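Local coordinates for halogenase PltM (Pseudomonas fluorescens, PDB 6BZN), which halogenates phenolic substrates as an FAD-binding halogenase that accepts more than one halide, at residues I167-V176 with V184-A192. Numbering follows the deposited sequence.
Sequences ISLNDDGVEV and VKAAFIIDA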
# COMPACT_ATOMS: atom_id res chain seq x y z
N ILE A 167 12.91 -5.24 -25.06
CA ILE A 167 13.88 -4.73 -24.10
C ILE A 167 15.05 -5.69 -24.10
O ILE A 167 14.89 -6.86 -23.73
CB ILE A 167 13.28 -4.61 -22.68
CG1 ILE A 167 12.07 -3.68 -22.69
CG2 ILE A 167 14.32 -4.09 -21.70
CD1 ILE A 167 11.21 -3.74 -21.43
N SER A 168 16.22 -5.20 -24.52
CA SER A 168 17.43 -6.03 -24.56
C SER A 168 18.32 -5.67 -23.39
O SER A 168 18.59 -4.50 -23.15
CB SER A 168 18.18 -5.84 -25.89
OG SER A 168 17.35 -6.29 -26.96
N LEU A 169 18.76 -6.68 -22.66
CA LEU A 169 19.62 -6.48 -21.51
C LEU A 169 21.00 -7.02 -21.89
O LEU A 169 21.17 -8.21 -22.10
CB LEU A 169 19.06 -7.21 -20.30
CG LEU A 169 17.65 -6.80 -19.84
CD1 LEU A 169 17.12 -7.80 -18.82
CD2 LEU A 169 17.67 -5.39 -19.25
N ASN A 170 21.98 -6.12 -21.99
CA ASN A 170 23.30 -6.47 -22.52
C ASN A 170 24.30 -6.27 -21.41
O ASN A 170 23.96 -5.70 -20.38
CB ASN A 170 23.66 -5.57 -23.72
CG ASN A 170 22.52 -5.46 -24.73
OD1 ASN A 170 22.05 -4.35 -25.05
ND2 ASN A 170 22.06 -6.60 -25.23
N ASP A 171 25.54 -6.70 -21.60
CA ASP A 171 26.58 -6.43 -20.60
C ASP A 171 27.05 -4.97 -20.57
O ASP A 171 27.71 -4.58 -19.62
CB ASP A 171 27.78 -7.41 -20.71
CG ASP A 171 28.57 -7.24 -21.99
OD1 ASP A 171 28.18 -6.41 -22.84
OD2 ASP A 171 29.60 -7.95 -22.15
N ASP A 172 26.70 -4.17 -21.58
CA ASP A 172 27.08 -2.74 -21.60
C ASP A 172 25.87 -1.77 -21.52
O ASP A 172 26.04 -0.57 -21.73
CB ASP A 172 27.99 -2.42 -22.81
CG ASP A 172 27.37 -2.76 -24.14
OD1 ASP A 172 26.22 -3.26 -24.17
OD2 ASP A 172 28.05 -2.55 -25.17
N GLY A 173 24.69 -2.28 -21.19
CA GLY A 173 23.52 -1.44 -21.02
C GLY A 173 22.23 -2.09 -21.45
O GLY A 173 22.15 -3.31 -21.59
N VAL A 174 21.22 -1.25 -21.66
CA VAL A 174 19.90 -1.71 -22.00
C VAL A 174 19.49 -1.04 -23.29
O VAL A 174 19.86 0.10 -23.54
CB VAL A 174 18.91 -1.34 -20.88
CG1 VAL A 174 17.49 -1.72 -21.24
CG2 VAL A 174 19.33 -2.01 -19.59
N GLU A 175 18.73 -1.74 -24.11
CA GLU A 175 18.23 -1.15 -25.34
C GLU A 175 16.74 -1.43 -25.48
O GLU A 175 16.32 -2.58 -25.46
CB GLU A 175 19.01 -1.65 -26.56
CG GLU A 175 18.56 -0.99 -27.85
CD GLU A 175 19.48 -1.23 -29.05
OE1 GLU A 175 20.64 -1.63 -28.86
OE2 GLU A 175 19.02 -0.98 -30.19
N VAL A 176 15.95 -0.37 -25.64
CA VAL A 176 14.51 -0.50 -25.75
C VAL A 176 14.10 -0.06 -27.15
O VAL A 176 14.38 1.06 -27.56
CB VAL A 176 13.76 0.32 -24.67
CG1 VAL A 176 12.25 0.13 -24.81
CG2 VAL A 176 14.21 -0.10 -23.27
N VAL A 184 15.98 3.39 -27.93
CA VAL A 184 16.63 4.19 -26.89
C VAL A 184 17.50 3.29 -26.04
O VAL A 184 17.19 2.12 -25.88
CB VAL A 184 15.62 4.99 -26.04
CG1 VAL A 184 14.95 6.06 -26.91
CG2 VAL A 184 14.57 4.09 -25.39
N LYS A 185 18.60 3.85 -25.54
CA LYS A 185 19.60 3.10 -24.81
C LYS A 185 19.86 3.73 -23.44
O LYS A 185 19.77 4.95 -23.28
CB LYS A 185 20.91 3.02 -25.60
CG LYS A 185 20.79 2.33 -26.97
CD LYS A 185 22.12 2.32 -27.72
CE LYS A 185 23.15 1.43 -27.04
NZ LYS A 185 24.30 1.02 -27.91
N ALA A 186 20.15 2.89 -22.45
CA ALA A 186 20.48 3.36 -21.12
C ALA A 186 21.43 2.41 -20.40
O ALA A 186 21.68 1.28 -20.86
CB ALA A 186 19.23 3.58 -20.30
N ALA A 187 21.96 2.88 -19.28
CA ALA A 187 22.79 2.03 -18.43
C ALA A 187 21.96 1.05 -17.60
O ALA A 187 22.48 0.00 -17.20
CB ALA A 187 23.66 2.88 -17.52
N PHE A 188 20.69 1.37 -17.35
CA PHE A 188 19.88 0.66 -16.35
C PHE A 188 18.40 0.88 -16.63
O PHE A 188 18.01 1.96 -17.11
CB PHE A 188 20.22 1.22 -14.98
CG PHE A 188 19.82 0.34 -13.81
CD1 PHE A 188 20.52 -0.83 -13.54
CD2 PHE A 188 18.81 0.73 -12.94
CE1 PHE A 188 20.20 -1.62 -12.44
CE2 PHE A 188 18.49 -0.04 -11.83
CZ PHE A 188 19.18 -1.22 -11.58
N ILE A 189 17.58 -0.12 -16.33
CA ILE A 189 16.13 -0.02 -16.53
C ILE A 189 15.40 -0.34 -15.22
O ILE A 189 15.70 -1.33 -14.56
CB ILE A 189 15.63 -0.85 -17.74
CG1 ILE A 189 14.15 -0.58 -18.01
CG2 ILE A 189 15.87 -2.35 -17.59
CD1 ILE A 189 13.74 -0.89 -19.45
N ILE A 190 14.47 0.52 -14.84
CA ILE A 190 13.63 0.33 -13.65
C ILE A 190 12.21 0.07 -14.11
O ILE A 190 11.63 0.87 -14.83
CB ILE A 190 13.68 1.55 -12.73
CG1 ILE A 190 15.11 1.74 -12.23
CG2 ILE A 190 12.74 1.39 -11.54
CD1 ILE A 190 15.36 3.06 -11.55
N ASP A 191 11.65 -1.06 -13.69
CA ASP A 191 10.27 -1.38 -13.98
C ASP A 191 9.38 -0.84 -12.86
O ASP A 191 9.29 -1.45 -11.78
CB ASP A 191 10.04 -2.87 -14.15
CG ASP A 191 8.70 -3.19 -14.80
OD1 ASP A 191 7.73 -2.39 -14.68
OD2 ASP A 191 8.62 -4.26 -15.46
N ALA A 192 8.70 0.26 -13.15
CA ALA A 192 7.80 0.92 -12.22
C ALA A 192 6.34 0.69 -12.62
O ALA A 192 5.45 1.42 -12.19
CB ALA A 192 8.11 2.41 -12.17
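Val174 and Val176 pair with Ala186 and Val184 through four backbone hydrogen bonds; segments 173-176 and 184-186 run antiparallel, with an angle of 161° and an axis separation of 4.7 Å. From Val174 N to Ala186 O the bond measures 2.7 Å, and Val176 N reaches Val184 O at 2.8 Å. Between these rungs lies the non-hydrogen-bonded pair Glu175 and Lys185, where each alpha carbon makes a CA-H...O contact with a carbonyl of the opposite strand. Their side chains touch through the methylenes, Glu175 CG to Lys185 CG at 4.1 Å, while Glu175 OE1 and Lys185 NZ stay 4.6 Å apart, so any attraction between the charges is probably long-range.

The face bearing Val174 and Val176 packs against Ile189, which follows the corner at Ala187. With CG1 anti to the backbone N (chi1 -173°), its two branches part: Ile189 CD1 meets Val176 CG2 at 3.9 Å and Ile167 CG2, whereas Ile189 CG2 lies against both methyls of Val174 and, at 3.9 Å, Leu169 CD2. On the same face, Val184 CG2 sits 3.9 Å from Val176 CB. Leu199 of helix 198-203 also touches Ile167 and Ile189.

The contact thus joins two sheets: the chain leaves the three-stranded antiparallel meander at Ala187 and enters strand 188-191 of the parallel sheet, between strands 24-29 and 336-338, an architecture characteristic of the Rossmann-like FAD-binding domain of flavin-dependent halogenases.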